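PDB 3LY1: putative histidinol-phosphate aminotransferase from Erwinia carotovora atroseptica, which probably acts as a pyridoxal-phosphate-dependent aminotransferase, carrying amino groups from an amino-acid-like donor to a keto acceptor. Local coordinates for residues Y88-A93 / S140-V145; Q94-E99 / E130-A135; T154-P159 / Y287-G292; F185-R190 / S268-R273. All coordinates share one frame; numbering follows the deposited sequence. Where two conformers were deposited one is given.

From the N terminus, interaction 1 closes the first loop, bringing the turn after helix 76-88 back against the start of strand 143-148. Interaction 2 is nested inside that loop and sets helix 129-137 on strand 94-98; the two touch directly, because I144 and the 94-98 strand are backbone-paired in the main sheet. Interaction 3 opens only afterwards and closes a much longer loop, from 154-159 to 287-292. Interaction 4 lies within it, tying 185-190 to helix 259-283. These two also touch: E291 OE1 meets N187 N, and G292 O meets R273 NH2. The first pair builds on neighbouring strands of the main sheet; the second ties loops and helix 259-283 together close to PLP-binding residues.

Interaction 1. Residues Y88-A93 / S140-V145; sequences YASLEA and SGPSIV. With EDO (1,2-ethanediol), chain I.
P142 and I144 bury the most surface here, and A93 is the main counterpart on the other segment. The proline ring faces the type I turn S90-A93, which is closed by the A93 N to S90 O hydrogen bond. P142 CD approaches the carbonyl oxygen E92 O at 3.9 Å. P142 CG lies 4.1 Å from S90 OG and 4.3 Å from A93 CB, so the ring spans the turn rather than touching one residue. The tightest approach is backbone to backbone: A93 CA stands 3.2 Å from P142 O, with an angle of 141° at the hydrogen, a CA-H...O contact. P142 O is also the only backbone group of that residue able to pair with Q94, since proline has no N-H. This is where parallel pairing of strands 94-98 and 143-148 begins, in the central sheet of the large domain of a fold-type I PLP enzyme; the turn leads from helix 76-88 into the first of these strands. I144, one step into the other strand, has CG1 beside its backbone N and anti to the carbonyl carbon (chi1 -57°). With chi2 at 174° the chain runs out straight, so that I144 CD1 meets Y88 CB at 3.7 Å at the C-terminal end of helix 76-88. The Y88 ring leads away, toward V231 and L234 of helix 229-235. A 1,2-ethanediol molecule, probably from the crystallisation liquor, sits beside Y88, P142 and I144: its O1 donates to Y88 O at 2.9 Å and lies in the plane of the Y88 ring, 3.7 Å from Y88 CD1.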
loop_
_atom_site.group_PDB
_atom_site.type_symbol
_atom_site.label_atom_id
_atom_site.label_comp_id
_atom_site.label_asym_id
_atom_site.label_seq_id
_atom_site.Cartn_x
_atom_site.Cartn_y
_atom_site.Cartn_z
ATOM N N TYR A 88 -15.521 -2.625 -9.951
ATOM C CA TYR A 88 -16.781 -2.337 -10.636
ATOM C C TYR A 88 -16.607 -1.933 -12.101
ATOM O O TYR A 88 -17.584 -1.633 -12.786
ATOM C CB TYR A 88 -17.583 -1.317 -9.821
ATOM C CG TYR A 88 -18.123 -1.992 -8.593
ATOM C CD1 TYR A 88 -19.278 -2.766 -8.665
ATOM C CD2 TYR A 88 -17.417 -1.994 -7.404
ATOM C CE1 TYR A 88 -19.749 -3.463 -7.577
ATOM C CE2 TYR A 88 -17.879 -2.669 -6.307
ATOM C CZ TYR A 88 -19.059 -3.417 -6.401
ATOM O OH TYR A 88 -19.525 -4.116 -5.308
ATOM N N ALA A 89 -15.378 -1.994 -12.587
ATOM C CA ALA A 89 -15.068 -1.657 -13.958
ATOM C C ALA A 89 -15.489 -2.750 -14.943
ATOM O O ALA A 89 -15.448 -3.923 -14.631
ATOM C CB ALA A 89 -13.571 -1.384 -14.078
ATOM N N SER A 90 -15.909 -2.344 -16.130
ATOM C CA SER A 90 -15.985 -3.249 -17.261
ATOM C C SER A 90 -15.862 -2.397 -18.510
ATOM O O SER A 90 -15.941 -1.175 -18.432
ATOM C CB SER A 90 -17.297 -4.036 -17.257
ATOM O OG SER A 90 -18.407 -3.159 -17.346
ATOM N N LEU A 91 -15.646 -3.029 -19.665
ATOM C CA LEU A 91 -15.538 -2.243 -20.912
ATOM C C LEU A 91 -16.879 -1.574 -21.253
ATOM O O LEU A 91 -16.879 -0.599 -21.993
ATOM C CB LEU A 91 -14.992 -3.075 -22.091
ATOM C CG LEU A 91 -13.477 -3.405 -22.095
ATOM C CD1 LEU A 91 -13.110 -4.169 -23.417
ATOM C CD2 LEU A 91 -12.557 -2.160 -21.873
ATOM N N GLU A 92 -17.978 -2.060 -20.660
ATOM C CA GLU A 92 -19.291 -1.461 -20.925
ATOM C C GLU A 92 -19.679 -0.343 -19.924
ATOM O O GLU A 92 -20.616 0.421 -20.179
ATOM C CB GLU A 92 -20.362 -2.552 -21.002
ATOM C CG GLU A 92 -20.221 -3.480 -22.225
ATOM C CD GLU A 92 -18.980 -4.378 -22.182
ATOM O OE1 GLU A 92 -18.562 -4.813 -21.079
ATOM O OE2 GLU A 92 -18.424 -4.658 -23.269
ATOM N N ALA A 93 -18.927 -0.217 -18.827
ATOM C CA ALA A 93 -19.194 0.780 -17.782
ATOM C C ALA A 93 -18.749 2.228 -18.100
ATOM O O ALA A 93 -17.800 2.488 -18.872
ATOM C CB ALA A 93 -18.552 0.329 -16.496
ATOM N N SER A 140 -27.623 2.917 -20.733
ATOM C CA SER A 140 -28.147 1.566 -20.533
ATOM C C SER A 140 -27.158 0.617 -19.827
ATOM O O SER A 140 -27.560 -0.361 -19.220
ATOM C CB SER A 140 -28.629 0.960 -21.882
ATOM O OG SER A 140 -27.627 1.086 -22.902
ATOM N N GLY A 141 -25.879 0.922 -19.818
ATOM C CA GLY A 141 -24.931 0.042 -19.139
ATOM C C GLY A 141 -24.732 0.386 -17.664
ATOM O O GLY A 141 -25.421 1.253 -17.103
ATOM N N PRO A 142 -23.761 -0.278 -17.033
ATOM C CA PRO A 142 -23.380 0.029 -15.679
ATOM C C PRO A 142 -22.678 1.404 -15.549
ATOM O O PRO A 142 -21.955 1.842 -16.451
ATOM C CB PRO A 142 -22.424 -1.114 -15.294
ATOM C CG PRO A 142 -22.205 -1.921 -16.498
ATOM C CD PRO A 142 -22.991 -1.392 -17.614
ATOM N N SER A 143 -22.919 2.070 -14.428
ATOM C CA SER A 143 -22.319 3.373 -14.150
ATOM C C SER A 143 -21.679 3.322 -12.778
ATOM O O SER A 143 -22.242 2.721 -11.866
ATOM C CB SER A 143 -23.364 4.504 -14.106
ATOM O OG SER A 143 -24.009 4.687 -15.335
ATOM N N ILE A 144 -20.524 3.974 -12.637
ATOM C CA ILE A 144 -19.952 4.276 -11.313
ATOM C C ILE A 144 -20.024 5.772 -11.163
ATOM O O ILE A 144 -19.620 6.491 -12.071
ATOM C CB ILE A 144 -18.465 3.841 -11.203
ATOM C CG1 ILE A 144 -18.325 2.341 -11.505
ATOM C CG2 ILE A 144 -17.861 4.212 -9.812
ATOM C CD1 ILE A 144 -16.880 1.835 -11.555
ATOM N N VAL A 145 -20.525 6.253 -10.024
ATOM C CA VAL A 145 -20.673 7.683 -9.773
ATOM C C VAL A 145 -19.675 7.985 -8.662
ATOM O O VAL A 145 -19.704 7.312 -7.648
ATOM C CB VAL A 145 -22.096 8.070 -9.301
ATOM C CG1 VAL A 145 -22.168 9.611 -9.040
ATOM C CG2 VAL A 145 -23.169 7.606 -10.299
HETATM C C1 EDO I . -20.910 -0.683 -11.606
HETATM O O1 EDO I . -20.401 -1.941 -12.107
HETATM C C2 EDO I . -22.417 -0.695 -11.403
HETATM O O2 EDO I . -22.852 -1.832 -10.637
#

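Interaction 2. Residues Q94-E99 / E130-A135; sequences QLVIPE and EGLKAA. With EDO (1,2-ethanediol), chain G.
The peptide joining I97 to P98 is met on one face by a methyl: L132 CD2 stands 3.5 Å from I97 C, almost straight above the peptide plane. On the solvent side of the helix, the E130 carboxylate is approached from above its plane, K133 NZ lying 32° out of it and 3.2 Å from E130 OE2 in a salt bridge one turn of helix wide. L132 carries most of the packing. Its CG lies beside the backbone N, anti to the carbonyl carbon (chi1 -64°), and together with the second torsion this sets CD2 against the strand, where L132 CD2 touches V96 CG1 at 3.6 Å. The V96 and L132 side chains slide past each other in opposite directions, whereas P98 crosses L132 at about a right angle, P98 CD being 4.1 Å from L132 CD2. One turn on, A135 CB meets V96 CG1 at 3.9 Å, so the valine is held between two helix residues. The axes of strand 94-98 and of the helix segment 130-135 come within 8.6 Å and run antiparallel at 172°. That is the geometry of a beta-alpha-beta crossover: the helix connects strands 115-119 and 143-148, which flank strand 94-98 in the parallel part of the sheet, and lies over this middle strand, while I97 turns to the other face beside helix 104-111.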
loop_
_atom_site.group_PDB
_atom_site.type_symbol
_atom_site.label_atom_id
_atom_site.label_comp_id
_atom_site.label_asym_id
_atom_site.label_seq_id
_atom_site.Cartn_x
_atom_site.Cartn_y
_atom_site.Cartn_z
ATOM N N GLN A 94 -19.470 3.177 -17.522
ATOM C CA GLN A 94 -19.086 4.588 -17.591
ATOM C C GLN A 94 -18.815 5.066 -16.171
ATOM O O GLN A 94 -19.423 4.568 -15.230
ATOM C CB GLN A 94 -20.178 5.459 -18.222
ATOM C CG GLN A 94 -21.414 5.659 -17.356
ATOM C CD GLN A 94 -22.389 6.756 -17.841
ATOM O OE1 GLN A 94 -23.521 6.799 -17.369
ATOM N NE2 GLN A 94 -21.974 7.595 -18.773
ATOM N N LEU A 95 -17.906 6.014 -16.032
ATOM C CA LEU A 95 -17.734 6.736 -14.774
ATOM C C LEU A 95 -18.439 8.083 -14.965
ATOM O O LEU A 95 -18.175 8.768 -15.949
ATOM C CB LEU A 95 -16.246 6.978 -14.485
ATOM C CG LEU A 95 -15.923 7.927 -13.338
ATOM C CD1 LEU A 95 -16.180 7.199 -12.057
ATOM C CD2 LEU A 95 -14.461 8.439 -13.402
ATOM N N VAL A 96 -19.309 8.440 -14.032
ATOM C CA VAL A 96 -20.033 9.723 -14.041
ATOM C C VAL A 96 -19.454 10.589 -12.930
ATOM O O VAL A 96 -19.442 10.187 -11.753
ATOM C CB VAL A 96 -21.557 9.547 -13.864
ATOM C CG1 VAL A 96 -22.253 10.916 -13.800
ATOM C CG2 VAL A 96 -22.145 8.724 -15.033
ATOM N N ILE A 97 -18.926 11.751 -13.325
ATOM C CA ILE A 97 -18.267 12.687 -12.390
ATOM C C ILE A 97 -18.619 14.133 -12.776
ATOM O O ILE A 97 -18.904 14.431 -13.990
ATOM C CB ILE A 97 -16.709 12.565 -12.397
ATOM C CG1 ILE A 97 -16.143 12.298 -13.812
ATOM C CG2 ILE A 97 -16.214 11.448 -11.389
ATOM C CD1 ILE A 97 -14.596 12.585 -13.954
ATOM N N PRO A 98 -18.560 15.030 -11.802
ATOM C CA PRO A 98 -18.488 16.474 -12.043
ATOM C C PRO A 98 -17.209 16.781 -12.799
ATOM O O PRO A 98 -16.220 16.071 -12.621
ATOM C CB PRO A 98 -18.437 17.084 -10.628
ATOM C CG PRO A 98 -18.883 15.996 -9.714
ATOM C CD PRO A 98 -18.417 14.731 -10.358
ATOM N N GLU A 99 -17.225 17.816 -13.624
ATOM C CA GLU A 99 -16.101 18.110 -14.493
ATOM C C GLU A 99 -14.878 18.510 -13.658
ATOM O O GLU A 99 -13.738 18.257 -14.081
ATOM C CB GLU A 99 -16.457 19.207 -15.503
ATOM C CG GLU A 99 -15.335 19.538 -16.460
ATOM C CD GLU A 99 -15.781 20.368 -17.640
ATOM O OE1 GLU A 99 -16.955 20.817 -17.666
ATOM O OE2 GLU A 99 -14.936 20.574 -18.535
ATOM N N GLU A 130 -28.644 17.177 -10.798
ATOM C CA GLU A 130 -29.613 16.775 -11.835
ATOM C C GLU A 130 -28.921 16.307 -13.124
ATOM O O GLU A 130 -29.340 15.312 -13.733
ATOM C CB GLU A 130 -30.641 17.855 -12.123
ATOM C CG GLU A 130 -31.606 18.170 -10.966
ATOM C CD GLU A 130 -32.414 16.944 -10.463
ATOM O OE1 GLU A 130 -32.767 16.055 -11.271
ATOM O OE2 GLU A 130 -32.694 16.878 -9.245
ATOM N N GLY A 131 -27.835 16.965 -13.504
ATOM C CA GLY A 131 -27.040 16.525 -14.665
ATOM C C GLY A 131 -26.380 15.163 -14.481
ATOM O O GLY A 131 -26.335 14.362 -15.387
ATOM N N LEU A 132 -25.868 14.912 -13.289
ATOM C CA LEU A 132 -25.256 13.628 -12.943
ATOM C C LEU A 132 -26.309 12.509 -12.941
ATOM O O LEU A 132 -26.081 11.426 -13.475
ATOM C CB LEU A 132 -24.541 13.724 -11.585
ATOM C CG LEU A 132 -23.344 14.698 -11.526
ATOM C CD1 LEU A 132 -23.098 15.278 -10.138
ATOM C CD2 LEU A 132 -22.087 14.044 -12.056
ATOM N N LYS A 133 -27.459 12.768 -12.335
ATOM C CA LYS A 133 -28.569 11.817 -12.383
ATOM C C LYS A 133 -28.955 11.486 -13.807
ATOM O O LYS A 133 -29.189 10.342 -14.100
ATOM C CB LYS A 133 -29.809 12.359 -11.732
ATOM C CG LYS A 133 -29.795 12.502 -10.256
ATOM C CD LYS A 133 -31.157 13.124 -9.892
ATOM C CE LYS A 133 -31.313 13.349 -8.415
ATOM N NZ LYS A 133 -32.674 13.916 -8.098
ATOM N N ALA A 134 -29.068 12.508 -14.652
ATOM C CA ALA A 134 -29.478 12.350 -16.067
ATOM C C ALA A 134 -28.439 11.531 -16.862
ATOM O O ALA A 134 -28.784 10.750 -17.773
ATOM C CB ALA A 134 -29.696 13.743 -16.711
ATOM N N ALA A 135 -27.170 11.726 -16.541
ATOM C CA ALA A 135 -26.072 10.999 -17.198
ATOM C C ALA A 135 -26.161 9.516 -16.908
ATOM O O ALA A 135 -25.903 8.703 -17.810
ATOM C CB ALA A 135 -24.721 11.540 -16.734
HETATM C C1 EDO G . -11.682 15.186 -12.619
HETATM O O1 EDO G . -11.336 13.916 -13.195
HETATM C C2 EDO G . -10.620 16.290 -12.799
HETATM O O2 EDO G . -11.235 17.616 -12.685
#

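Interaction 3. Residues T154-P159 / Y287-G292; sequences TGTITP and YLPSEG
This is a loop-to-loop contact led by the backbone, joining the loop between strand 143-148 and helix 160-168 to the loop between helix 259-283 and strand 294-298. A single direct hydrogen bond supports it: E291 N donates to G155 O over 2.9 Å, with 149° at the hydrogen and the donor in the carbonyl plane. G155 has a positive phi (84°), and its carbonyl points to the second loop. A water lies 2.9 Å from T154 O and 2.8 Å from L288 O, bridging the two loops. Around these polar ties the side chains cross obliquely. T154 offers CB to L288 CD1 at 3.7 Å. T156, whose CG2 is beside its backbone N and anti to the carbonyl carbon, sets that methyl 3.3 Å from P289 O and next to the ring at CD. I157 CG2 lies 3.8 Å from E291 CB; beyond it the E291 chain bends at chi2 (-63°), and OE1 takes hydrogen bonds from the backbone of N187 and D188. T154 and G155 follow N152, a PLP-binding residue, within the NPTG sequence familiar from this aminotransferase family. The second loop is anchored in turn: L288 pairs by backbone with F296 of strand 294-298, and R273 of helix 259-283 donates to both G292 O and S290 OG, the latter also hydrogen-bonded to F294 O.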
loop_
_atom_site.group_PDB
_atom_site.type_symbol
_atom_site.label_atom_id
_atom_site.label_comp_id
_atom_site.label_asym_id
_atom_site.label_seq_id
_atom_site.Cartn_x
_atom_site.Cartn_y
_atom_site.Cartn_z
ATOM N N THR A 154 -12.612 22.541 -5.031
ATOM C CA THR A 154 -13.484 23.698 -4.752
ATOM C C THR A 154 -13.694 23.923 -3.246
ATOM O O THR A 154 -13.918 25.033 -2.836
ATOM C CB THR A 154 -14.873 23.538 -5.382
ATOM O OG1 THR A 154 -15.489 22.332 -4.881
ATOM C CG2 THR A 154 -14.802 23.506 -6.943
ATOM N N GLY A 155 -13.651 22.856 -2.453
ATOM C CA GLY A 155 -13.879 22.896 -0.995
ATOM C C GLY A 155 -15.332 22.847 -0.521
ATOM O O GLY A 155 -15.597 22.832 0.673
ATOM N N THR A 156 -16.278 22.809 -1.459
ATOM C CA THR A 156 -17.686 22.917 -1.119
ATOM C C THR A 156 -18.293 21.559 -0.799
ATOM O O THR A 156 -17.784 20.520 -1.202
ATOM C CB THR A 156 -18.462 23.550 -2.261
ATOM O OG1 THR A 156 -18.211 22.829 -3.497
ATOM C CG2 THR A 156 -17.994 25.033 -2.414
ATOM N N ILE A 157 -19.405 21.599 -0.082
ATOM C CA ILE A 157 -20.244 20.413 0.119
ATOM C C ILE A 157 -21.482 20.442 -0.775
ATOM O O ILE A 157 -21.934 21.509 -1.223
ATOM C CB ILE A 157 -20.656 20.231 1.599
ATOM C CG1 ILE A 157 -21.473 21.420 2.124
ATOM C CG2 ILE A 157 -19.405 19.950 2.465
ATOM C CD1 ILE A 157 -23.024 21.278 1.973
ATOM N N THR A 158 -21.994 19.244 -1.042
ATOM C CA THR A 158 -23.281 19.030 -1.670
ATOM C C THR A 158 -24.222 18.641 -0.535
ATOM O O THR A 158 -23.933 17.729 0.219
ATOM C CB THR A 158 -23.189 17.901 -2.684
ATOM O OG1 THR A 158 -22.207 18.245 -3.672
ATOM C CG2 THR A 158 -24.564 17.659 -3.387
ATOM N N PRO A 159 -25.342 19.365 -0.371
ATOM C CA PRO A 159 -26.274 18.999 0.718
ATOM C C PRO A 159 -26.720 17.534 0.731
ATOM O O PRO A 159 -27.007 16.952 -0.325
ATOM C CB PRO A 159 -27.466 19.916 0.470
ATOM C CG PRO A 159 -26.927 21.064 -0.302
ATOM C CD PRO A 159 -25.877 20.458 -1.193
ATOM N N TYR A 287 -14.150 33.911 -3.577
ATOM C CA TYR A 287 -13.826 32.537 -3.187
ATOM C C TYR A 287 -15.059 31.690 -2.925
ATOM O O TYR A 287 -16.150 32.206 -2.677
ATOM C CB TYR A 287 -12.963 32.539 -1.958
ATOM C CG TYR A 287 -13.627 33.164 -0.755
ATOM C CD1 TYR A 287 -13.497 34.531 -0.493
ATOM C CD2 TYR A 287 -14.395 32.402 0.114
ATOM C CE1 TYR A 287 -14.121 35.116 0.620
ATOM C CE2 TYR A 287 -15.017 32.969 1.221
ATOM C CZ TYR A 287 -14.865 34.329 1.470
ATOM O OH TYR A 287 -15.490 34.895 2.560
ATOM N N LEU A 288 -14.867 30.374 -2.949
ATOM C CA LEU A 288 -15.945 29.434 -2.687
ATOM C C LEU A 288 -15.963 29.066 -1.205
ATOM O O LEU A 288 -14.942 29.149 -0.515
ATOM C CB LEU A 288 -15.810 28.186 -3.581
ATOM C CG LEU A 288 -15.752 28.389 -5.105
ATOM C CD1 LEU A 288 -15.743 27.050 -5.888
ATOM C CD2 LEU A 288 -16.931 29.210 -5.577
ATOM N N PRO A 289 -17.138 28.679 -0.686
ATOM C CA PRO A 289 -17.165 28.298 0.733
ATOM C C PRO A 289 -16.230 27.090 0.940
ATOM O O PRO A 289 -16.112 26.205 0.055
ATOM C CB PRO A 289 -18.621 27.935 0.988
ATOM C CG PRO A 289 -19.397 28.564 -0.120
ATOM C CD PRO A 289 -18.468 28.648 -1.312
ATOM N N SER A 290 -15.509 27.124 2.041
ATOM C CA SER A 290 -14.451 26.178 2.352
ATOM C C SER A 290 -14.947 25.346 3.509
ATOM O O SER A 290 -15.223 25.871 4.581
ATOM C CB SER A 290 -13.178 26.941 2.770
ATOM O OG SER A 290 -12.186 26.076 3.269
ATOM N N GLU A 291 -15.117 24.055 3.271
ATOM C CA GLU A 291 -15.565 23.128 4.297
ATOM C C GLU A 291 -14.503 22.061 4.613
ATOM O O GLU A 291 -14.723 21.221 5.502
ATOM C CB GLU A 291 -16.859 22.451 3.846
ATOM C CG GLU A 291 -17.982 23.417 3.654
ATOM C CD GLU A 291 -18.394 24.148 4.929
ATOM O OE1 GLU A 291 -18.250 23.599 6.038
ATOM O OE2 GLU A 291 -18.873 25.297 4.819
ATOM N N GLY A 292 -13.387 22.113 3.879
ATOM C CA GLY A 292 -12.212 21.275 4.089
ATOM C C GLY A 292 -11.053 22.091 4.685
ATOM O O GLY A 292 -11.283 23.057 5.390
HETATM O O HOH W 1 -13.078 27.056 -0.980
#

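Interaction 4. Residues F185-R190 / S268-R273; sequences FVNDPR and SNDVSR
The water oxygen between the two segments is the best-held polar atom, gripped by four hydrogen bonds. It donates to F185 O and D270 OD1, both at 2.7 Å, and accepts from N269 ND2 and R273 NH2. D270 OD1 is itself held three times over. Besides the water, R273 NH1 reaches the anti lone pair of D270 OD1 at 2.8 Å as part of a salt bridge, and that oxygen lies nearly in the guanidinium plane. N187 ND2 comes to D270 OD1 from the loop, tip to tip, at 3.1 Å and 153°; this donor meets the oxygen from 40° above the carboxylate plane. The other carboxylate oxygen and N187 OD1 both bind K266 NZ, so the two side chains share a lysine, which would be expected to favour a charged D270. The cluster joins helix 259-283 to the loop after strand 174-179, close to the cofactor site of this fold-type I enzyme: the F185 side chain lies next to those of the PLP-binding residues Y182 and K213. F185 crosses N269 at about a right angle, with F185 CD1 3.4 Å from N269 ND2 and the ring and amide planes 51° apart. N269 ND2 also donates to G292 O.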
loop_
_atom_site.group_PDB
_atom_site.type_symbol
_atom_site.label_atom_id
_atom_site.label_comp_id
_atom_site.label_asym_id
_atom_site.label_seq_id
_atom_site.Cartn_x
_atom_site.Cartn_y
_atom_site.Cartn_z
ATOM N N PHE A 185 -13.736 18.377 8.869
ATOM C CA PHE A 185 -13.544 19.823 8.892
ATOM C C PHE A 185 -14.848 20.592 8.675
ATOM O O PHE A 185 -14.868 21.810 8.857
ATOM C CB PHE A 185 -12.569 20.223 7.785
ATOM C CG PHE A 185 -11.171 19.728 7.987
ATOM C CD1 PHE A 185 -10.376 20.240 8.989
ATOM C CD2 PHE A 185 -10.625 18.795 7.128
ATOM C CE1 PHE A 185 -9.074 19.794 9.167
ATOM C CE2 PHE A 185 -9.337 18.346 7.287
ATOM C CZ PHE A 185 -8.548 18.842 8.314
ATOM N N VAL A 186 -15.914 19.902 8.241
ATOM C CA VAL A 186 -17.112 20.572 7.724
ATOM C C VAL A 186 -17.851 21.330 8.839
ATOM O O VAL A 186 -17.979 20.834 9.958
ATOM C CB VAL A 186 -18.099 19.584 7.021
ATOM C CG1 VAL A 186 -19.418 20.297 6.751
ATOM C CG2 VAL A 186 -17.500 18.999 5.667
ATOM N N ASN A 187 -18.297 22.550 8.524
ATOM C CA ASN A 187 -19.168 23.329 9.435
ATOM C C ASN A 187 -20.616 23.403 8.932
ATOM O O ASN A 187 -21.523 23.585 9.699
ATOM C CB ASN A 187 -18.588 24.741 9.619
ATOM C CG ASN A 187 -17.372 24.741 10.548
ATOM O OD1 ASN A 187 -17.496 24.424 11.731
ATOM N ND2 ASN A 187 -16.191 25.036 10.000
ATOM N N ASP A 188 -20.821 23.261 7.636
ATOM C CA ASP A 188 -22.153 23.424 7.038
ATOM C C ASP A 188 -23.121 22.329 7.542
ATOM O O ASP A 188 -22.867 21.148 7.332
ATOM C CB ASP A 188 -21.997 23.350 5.520
ATOM C CG ASP A 188 -23.210 23.845 4.757
ATOM O OD1 ASP A 188 -24.338 23.628 5.227
ATOM O OD2 ASP A 188 -23.011 24.424 3.649
ATOM N N PRO A 189 -24.251 22.713 8.171
ATOM C CA PRO A 189 -25.193 21.700 8.665
ATOM C C PRO A 189 -26.030 20.986 7.588
ATOM O O PRO A 189 -26.715 20.036 7.943
ATOM C CB PRO A 189 -26.116 22.507 9.588
ATOM C CG PRO A 189 -26.121 23.855 8.976
ATOM C CD PRO A 189 -24.697 24.077 8.540
ATOM N N ARG A 190 -25.966 21.413 6.314
ATOM C CA ARG A 190 -26.608 20.676 5.222
ATOM C C ARG A 190 -25.788 19.421 4.862
ATOM O O ARG A 190 -26.277 18.521 4.145
ATOM C CB ARG A 190 -26.743 21.556 3.973
ATOM C CG ARG A 190 -27.651 22.810 4.205
ATOM C CD ARG A 190 -27.583 23.797 3.070
ATOM N NE ARG A 190 -26.246 24.354 2.922
ATOM C CZ ARG A 190 -25.892 25.266 2.025
ATOM N NH1 ARG A 190 -26.772 25.793 1.194
ATOM N NH2 ARG A 190 -24.630 25.671 1.965
ATOM N N SER A 268 -7.980 24.748 14.776
ATOM C CA SER A 268 -6.834 25.428 14.165
ATOM C C SER A 268 -7.092 25.684 12.675
ATOM O O SER A 268 -6.789 26.767 12.150
ATOM C CB SER A 268 -5.536 24.635 14.366
ATOM O OG SER A 268 -4.434 25.235 13.680
ATOM N N ASN A 269 -7.686 24.700 11.997
ATOM C CA ASN A 269 -8.061 24.875 10.605
ATOM C C ASN A 269 -9.048 26.031 10.425
ATOM O O ASN A 269 -8.913 26.804 9.471
ATOM C CB ASN A 269 -8.682 23.608 10.041
ATOM C CG ASN A 269 -8.918 23.700 8.549
ATOM O OD1 ASN A 269 -7.982 23.870 7.780
ATOM N ND2 ASN A 269 -10.185 23.563 8.126
ATOM N N ASP A 270 -10.029 26.119 11.321
ATOM C CA ASP A 270 -11.043 27.171 11.273
ATOM C C ASP A 270 -10.414 28.550 11.435
ATOM O O ASP A 270 -10.790 29.481 10.736
ATOM C CB ASP A 270 -12.102 26.979 12.378
ATOM C CG ASP A 270 -13.053 25.786 12.118
ATOM O OD1 ASP A 270 -13.309 25.421 10.937
ATOM O OD2 ASP A 270 -13.583 25.233 13.107
ATOM N N VAL A 271 -9.481 28.676 12.380
ATOM C CA VAL A 271 -8.777 29.926 12.589
ATOM C C VAL A 271 -7.986 30.312 11.323
ATOM O O VAL A 271 -8.029 31.462 10.911
ATOM C CB VAL A 271 -7.834 29.852 13.804
ATOM C CG1 VAL A 271 -6.997 31.160 13.920
ATOM C CG2 VAL A 271 -8.645 29.555 15.112
ATOM N N SER A 272 -7.250 29.357 10.747
ATOM C CA SER A 272 -6.452 29.623 9.565
ATOM C C SER A 272 -7.329 30.076 8.399
ATOM O O SER A 272 -6.952 30.987 7.662
ATOM C CB SER A 272 -5.631 28.402 9.160
ATOM O OG SER A 272 -4.598 28.196 10.117
ATOM N N ARG A 273 -8.493 29.425 8.235
ATOM C CA ARG A 273 -9.433 29.768 7.176
ATOM C C ARG A 273 -9.837 31.244 7.248
ATOM O O ARG A 273 -9.762 31.944 6.241
ATOM C CB ARG A 273 -10.702 28.919 7.253
ATOM C CG ARG A 273 -11.625 29.120 6.048
ATOM C CD ARG A 273 -12.959 28.387 6.184
ATOM N NE ARG A 273 -12.872 26.919 6.137
ATOM C CZ ARG A 273 -13.041 26.109 7.184
ATOM N NH1 ARG A 273 -13.268 26.584 8.398
ATOM N NH2 ARG A 273 -12.959 24.806 7.021
HETATM O O HOH W 2 -12.678 23.274 9.442
#